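Local structure of tRNA uridine(34) acetyltransferase (Methanocaldococcus infernus, 6IA8) at residues Val65-Ser70 / Asp153-Arg158; Gly248-Tyr253 / Leu491-Ile496. The protein catalyses the formation of 5-carboxymethyluridine at wobble position 34 of tRNAs, using acetyl-CoA, S-adenosyl-L-methionine and a [4Fe-4S] cluster. All coordinates share one frame; numbering follows the deposited sequence.

Contact 1 (Val65-Ser70 / Asp153-Arg158); sequences VAVMTS and DWFIKR. With SO4 (sulfate ion), chain F.
One aromatic ring carries the whole contact: Phe155 reaches from its helix to the end of strand 63-68 and is met there both on a face and along its rim. The methyl CG2 of Thr69 lies over the face in a CH-pi contact, 4.1 Å from the centroid of the Phe155 ring and only 15° off the ring normal. Val67 comes from another direction, its CG2 in the ring plane and 3.6 Å from CE1 of Phe155. The carbonyl oxygen Met68 O also approaches the rim, 3.4 Å from CZ of Phe155. With CG anti to the backbone N (chi1 -168°), Phe155 extends away from the helix axis, which brings CZ and CE1 to the strand.

On another side of the same helix, a sulfate ion, probably from the crystallisation liquor, is gripped by polar ends. The indole NE1 of Trp154 donates to SO4 O4 at 3.0 Å, in the plane of the ring, and Lys157 NZ donates to SO4 O1 at 3.2 Å. Arg158 lays its CG 3.5 Å above the Trp154 ring plane, toward the rim, while its guanidinium turns a face to SO4 O2. Asp161 forms salt bridges with both Lys157 and Arg158.

Strand 63-68 is the first strand of the parallel sheet of the radical SAM domain and pairs with strand 134-140, which leads on to helix 149-164. That helix thus packs across both strands, with Ile156 against Ile139, while Pro114 of helix 114-127 touches Phe155 and Trp154.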
loop_
_atom_site.group_PDB
_atom_site.type_symbol
_atom_site.label_atom_id
_atom_site.label_comp_id
_atom_site.label_asym_id
_atom_site.label_seq_id
_atom_site.Cartn_x
_atom_site.Cartn_y
_atom_site.Cartn_z
ATOM N N VAL A 65 -10.055 -3.806 -6.642
ATOM C CA VAL A 65 -10.307 -3.976 -8.067
ATOM C C VAL A 65 -8.964 -3.761 -8.748
ATOM O O VAL A 65 -8.515 -2.623 -8.909
ATOM C CB VAL A 65 -11.360 -2.990 -8.586
ATOM C CG1 VAL A 65 -11.481 -3.030 -10.095
ATOM C CG2 VAL A 65 -12.738 -3.235 -7.926
ATOM N N ALA A 66 -8.325 -4.850 -9.152
ATOM C CA ALA A 66 -7.026 -4.814 -9.805
ATOM C C ALA A 66 -7.215 -4.990 -11.304
ATOM O O ALA A 66 -7.828 -5.965 -11.736
ATOM C CB ALA A 66 -6.128 -5.925 -9.264
ATOM N N VAL A 67 -6.671 -4.065 -12.091
ATOM C CA VAL A 67 -6.842 -4.077 -13.541
ATOM C C VAL A 67 -5.490 -3.951 -14.228
ATOM O O VAL A 67 -4.529 -3.423 -13.670
ATOM C CB VAL A 67 -7.771 -2.945 -14.023
ATOM C CG1 VAL A 67 -9.162 -3.084 -13.383
ATOM C CG2 VAL A 67 -7.183 -1.617 -13.710
ATOM N N MET A 68 -5.442 -4.423 -15.477
ATOM C CA MET A 68 -4.209 -4.529 -16.248
ATOM C C MET A 68 -4.219 -3.549 -17.414
ATOM O O MET A 68 -5.230 -3.383 -18.099
ATOM C CB MET A 68 -4.029 -5.950 -16.787
ATOM C CG MET A 68 -3.229 -6.885 -15.902
ATOM S SD MET A 68 -1.469 -6.801 -16.259
ATOM C CE MET A 68 -0.796 -7.724 -14.881
ATOM N N THR A 69 -3.086 -2.908 -17.647
ATOM C CA THR A 69 -2.922 -2.009 -18.777
ATOM C C THR A 69 -2.456 -2.771 -20.010
ATOM O O THR A 69 -2.076 -3.939 -19.937
ATOM C CB THR A 69 -1.929 -0.901 -18.438
ATOM O OG1 THR A 69 -0.689 -1.486 -18.043
ATOM C CG2 THR A 69 -2.470 -0.049 -17.303
ATOM N N SER A 70 -2.484 -2.083 -21.155
ATOM C CA SER A 70 -2.120 -2.703 -22.422
ATOM C C SER A 70 -0.610 -2.914 -22.511
ATOM O O SER A 70 0.165 -2.150 -21.934
ATOM C CB SER A 70 -2.570 -1.846 -23.609
ATOM O OG SER A 70 -3.957 -1.958 -23.823
ATOM N N ASP A 153 -4.786 9.115 -18.686
ATOM C CA ASP A 153 -6.008 9.830 -18.334
ATOM C C ASP A 153 -7.226 9.034 -18.772
ATOM O O ASP A 153 -8.181 8.861 -18.008
ATOM C CB ASP A 153 -6.016 11.222 -18.969
ATOM C CG ASP A 153 -4.995 12.147 -18.359
ATOM O OD1 ASP A 153 -4.331 11.746 -17.369
ATOM O OD2 ASP A 153 -4.871 13.277 -18.861
ATOM N N TRP A 154 -7.191 8.514 -20.001
ATOM C CA TRP A 154 -8.319 7.753 -20.524
ATOM C C TRP A 154 -8.536 6.483 -19.714
ATOM O O TRP A 154 -9.670 6.158 -19.351
ATOM C CB TRP A 154 -8.077 7.436 -22.008
ATOM C CG TRP A 154 -9.042 6.447 -22.592
ATOM C CD1 TRP A 154 -10.283 6.710 -23.106
ATOM C CD2 TRP A 154 -8.840 5.029 -22.723
ATOM N NE1 TRP A 154 -10.869 5.534 -23.547
ATOM C CE2 TRP A 154 -10.002 4.494 -23.328
ATOM C CE3 TRP A 154 -7.782 4.165 -22.397
ATOM C CZ2 TRP A 154 -10.143 3.138 -23.599
ATOM C CZ3 TRP A 154 -7.919 2.821 -22.674
ATOM C CH2 TRP A 154 -9.102 2.317 -23.260
ATOM N N PHE A 155 -7.455 5.773 -19.384
ATOM C CA PHE A 155 -7.599 4.497 -18.687
ATOM C C PHE A 155 -8.250 4.690 -17.325
ATOM O O PHE A 155 -9.174 3.955 -16.939
ATOM C CB PHE A 155 -6.231 3.837 -18.539
ATOM C CG PHE A 155 -6.296 2.411 -18.098
ATOM C CD1 PHE A 155 -6.416 2.094 -16.762
ATOM C CD2 PHE A 155 -6.244 1.385 -19.027
ATOM C CE1 PHE A 155 -6.470 0.771 -16.357
ATOM C CE2 PHE A 155 -6.298 0.064 -18.635
ATOM C CZ PHE A 155 -6.408 -0.260 -17.313
ATOM N N ILE A 156 -7.776 5.683 -16.576
ATOM C CA ILE A 156 -8.348 5.935 -15.260
ATOM C C ILE A 156 -9.776 6.447 -15.391
ATOM O O ILE A 156 -10.661 6.069 -14.608
ATOM C CB ILE A 156 -7.477 6.915 -14.459
ATOM C CG1 ILE A 156 -6.093 6.300 -14.187
ATOM C CG2 ILE A 156 -8.202 7.282 -13.163
ATOM C CD1 ILE A 156 -6.088 4.996 -13.468
ATOM N N LYS A 157 -10.018 7.319 -16.372
ATOM C CA LYS A 157 -11.365 7.819 -16.625
ATOM C C LYS A 157 -12.343 6.669 -16.798
ATOM O O LYS A 157 -13.437 6.667 -16.221
ATOM C CB LYS A 157 -11.365 8.705 -17.872
ATOM C CG LYS A 157 -12.733 9.174 -18.281
ATOM C CD LYS A 157 -12.668 9.981 -19.619
ATOM C CE LYS A 157 -14.028 10.183 -20.192
ATOM N NZ LYS A 157 -14.696 8.909 -20.573
ATOM N N ARG A 158 -11.963 5.677 -17.605
ATOM C CA ARG A 158 -12.877 4.589 -17.925
ATOM C C ARG A 158 -13.096 3.665 -16.734
ATOM O O ARG A 158 -14.176 3.067 -16.599
ATOM C CB ARG A 158 -12.343 3.802 -19.128
ATOM C CG ARG A 158 -12.356 4.567 -20.441
ATOM C CD ARG A 158 -13.798 4.942 -20.838
ATOM N NE ARG A 158 -14.562 3.754 -21.234
ATOM C CZ ARG A 158 -15.885 3.671 -21.249
ATOM N NH1 ARG A 158 -16.613 4.697 -20.853
ATOM N NH2 ARG A 158 -16.468 2.553 -21.644
HETATM S S SO4 F . -14.591 7.146 -24.242
HETATM O O1 SO4 F . -13.904 8.271 -23.606
HETATM O O2 SO4 F . -15.526 6.552 -23.290
HETATM O O3 SO4 F . -15.319 7.626 -25.412
HETATM O O4 SO4 F . -13.630 6.122 -24.666
#

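Contact 2 (Gly248-Tyr253 / Leu491-Ile496); sequences GLKVSY and LVTSGI
Gly248, at positive phi, is the C-prime residue of the Schellman motif that ends helix 234-245, and its CA passes 6.0 Å from that of Thr493, in the segment that continues from strand 489-492. The hydroxyl of Thr493 gives a short hydrogen bond to the helix-ending turn, 2.6 Å from Thr493 OG1 to Gly248 O. The donor sits well above the carbonyl plane, 45° out of it, with a C=O...donor angle of 114°. A chi1 of -51° keeps OG1 beside its own backbone N and turns the methyl CG2 toward Leu249 and Lys250, each touched loosely: CG2 of Thr493 is 4.3 Å from CD2 of Leu249. A valine in place of Thr493 would probably leave the buried carbonyl of Gly248 without this donor and deprive the two segments of their direct polar link.

Beside this bond, a water forms a second bridge. The water accepts from Lys250 NZ at 2.5 Å, short for such a bond, and donates to Thr493 O at 2.9 Å. The same ammonium group also bonds to Arg444 O, and the Arg444 side chain in turn donates to Leu249 O, so strand 440-448 takes part in the junction.

These bonds join two domains. The segment 248-253 belongs to the radical SAM core and 491-496 to the acetyltransferase, where strand 489-492 runs parallel to strand 440-448. Such a neighbouring parallel pair is the hallmark of the GNAT fold, whose acetyl-CoA site lies where the two strands splay apart; Gln445, assigned to that site by similarity, contacts Lys250.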
loop_
_atom_site.group_PDB
_atom_site.type_symbol
_atom_site.label_atom_id
_atom_site.label_comp_id
_atom_site.label_asym_id
_atom_site.label_seq_id
_atom_site.Cartn_x
_atom_site.Cartn_y
_atom_site.Cartn_z
ATOM N N GLY A 248 3.154 13.595 -0.125
ATOM C CA GLY A 248 2.038 13.092 0.659
ATOM C C GLY A 248 1.551 11.707 0.287
ATOM O O GLY A 248 0.497 11.281 0.772
ATOM N N LEU A 249 2.266 10.990 -0.560
ATOM C CA LEU A 249 1.756 9.716 -1.037
ATOM C C LEU A 249 2.205 8.582 -0.117
ATOM O O LEU A 249 3.221 8.680 0.579
ATOM C CB LEU A 249 2.217 9.443 -2.477
ATOM C CG LEU A 249 1.535 10.343 -3.492
ATOM C CD1 LEU A 249 2.317 10.384 -4.831
ATOM C CD2 LEU A 249 0.101 9.867 -3.800
ATOM N N LYS A 250 1.440 7.488 -0.142
ATOM C CA LYS A 250 1.861 6.246 0.490
ATOM C C LYS A 250 2.833 5.509 -0.408
ATOM O O LYS A 250 2.667 5.464 -1.638
ATOM C CB LYS A 250 0.656 5.358 0.777
ATOM C CG LYS A 250 -0.310 6.053 1.834
ATOM C CD LYS A 250 -1.697 5.366 1.902
ATOM C CE LYS A 250 -2.684 6.040 0.954
ATOM N NZ LYS A 250 -2.713 7.527 1.048
ATOM N N VAL A 251 3.801 4.859 0.226
ATOM C CA VAL A 251 4.899 4.228 -0.476
ATOM C C VAL A 251 4.944 2.766 -0.082
ATOM O O VAL A 251 5.104 2.435 1.095
ATOM C CB VAL A 251 6.236 4.906 -0.164
ATOM C CG1 VAL A 251 7.384 4.179 -0.854
ATOM C CG2 VAL A 251 6.198 6.382 -0.552
ATOM N N SER A 252 4.854 1.902 -1.066
ATOM C CA SER A 252 5.004 0.466 -0.907
ATOM C C SER A 252 6.201 -0.030 -1.708
ATOM O O SER A 252 6.462 0.457 -2.813
ATOM C CB SER A 252 3.720 -0.257 -1.395
ATOM O OG SER A 252 3.918 -1.650 -1.411
ATOM N N TYR A 253 6.907 -1.013 -1.158
ATOM C CA TYR A 253 8.048 -1.634 -1.819
ATOM C C TYR A 253 7.705 -3.083 -2.144
ATOM O O TYR A 253 7.336 -3.852 -1.243
ATOM C CB TYR A 253 9.302 -1.657 -0.947
ATOM C CG TYR A 253 10.053 -0.384 -0.706
ATOM C CD1 TYR A 253 9.636 0.830 -1.244
ATOM C CD2 TYR A 253 11.230 -0.412 0.049
ATOM C CE1 TYR A 253 10.382 1.991 -1.038
ATOM C CE2 TYR A 253 11.964 0.717 0.271
ATOM C CZ TYR A 253 11.556 1.923 -0.265
ATOM O OH TYR A 253 12.368 3.021 0.022
ATOM N N LEU A 491 -2.445 19.397 4.853
ATOM C CA LEU A 491 -2.953 18.886 3.586
ATOM C C LEU A 491 -3.151 17.382 3.677
ATOM O O LEU A 491 -2.231 16.661 4.071
ATOM C CB LEU A 491 -1.983 19.195 2.445
ATOM C CG LEU A 491 -1.793 20.647 2.040
ATOM C CD1 LEU A 491 -0.706 20.718 0.952
ATOM C CD2 LEU A 491 -3.076 21.253 1.572
ATOM N N VAL A 492 -4.317 16.904 3.240
ATOM C CA VAL A 492 -4.663 15.492 3.293
ATOM C C VAL A 492 -4.585 14.923 1.884
ATOM O O VAL A 492 -5.160 15.493 0.947
ATOM C CB VAL A 492 -6.068 15.284 3.876
ATOM C CG1 VAL A 492 -6.389 13.813 3.927
ATOM C CG2 VAL A 492 -6.165 15.940 5.234
ATOM N N THR A 493 -3.849 13.823 1.734
ATOM C CA THR A 493 -3.933 12.985 0.539
ATOM C C THR A 493 -5.208 12.161 0.656
ATOM O O THR A 493 -5.325 11.306 1.533
ATOM C CB THR A 493 -2.708 12.083 0.409
ATOM O OG1 THR A 493 -1.520 12.889 0.538
ATOM C CG2 THR A 493 -2.715 11.381 -0.932
ATOM N N SER A 494 -6.185 12.455 -0.184
ATOM C CA SER A 494 -7.510 11.867 -0.081
ATOM C C SER A 494 -7.822 11.106 -1.354
ATOM O O SER A 494 -7.591 11.619 -2.450
ATOM C CB SER A 494 -8.573 12.962 0.122
ATOM O OG SER A 494 -9.902 12.454 0.051
ATOM N N GLY A 495 -8.395 9.916 -1.215
ATOM C CA GLY A 495 -8.982 9.265 -2.367
ATOM C C GLY A 495 -10.116 10.099 -2.936
ATOM O O GLY A 495 -10.744 10.904 -2.233
ATOM N N ILE A 496 -10.367 9.914 -4.233
ATOM C CA ILE A 496 -11.440 10.654 -4.893
ATOM C C ILE A 496 -12.741 10.500 -4.113
ATOM O O ILE A 496 -13.455 11.478 -3.862
ATOM C CB ILE A 496 -11.589 10.183 -6.350
ATOM C CG1 ILE A 496 -10.297 10.486 -7.122
ATOM C CG2 ILE A 496 -12.801 10.822 -6.995
ATOM C CD1 ILE A 496 -10.110 9.634 -8.388
HETATM O O HOH W 1 -5.031 8.453 1.305
#

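Contacts 1 and 2 both reach the parallel sheet of the radical SAM core, at its first strand (63-68) and its fifth (250-255). Their centres are 19 Å apart and their nearest atoms about 6 Å, without touching. Contact 1 is internal to that domain, helix against sheet, whereas contact 2 ties it to the acetyltransferase. Only contact 2 borders an assigned site: the Lys250 side chain is about 3 Å from that of Gln445, and the Thr493 side chain about 8 Å from that of Tyr502, both acetyl-CoA residues by similarity. The probable cluster ligands Cys74, Cys79 and Cys82 follow soon after segment 65-70 but are not modelled in this apo structure.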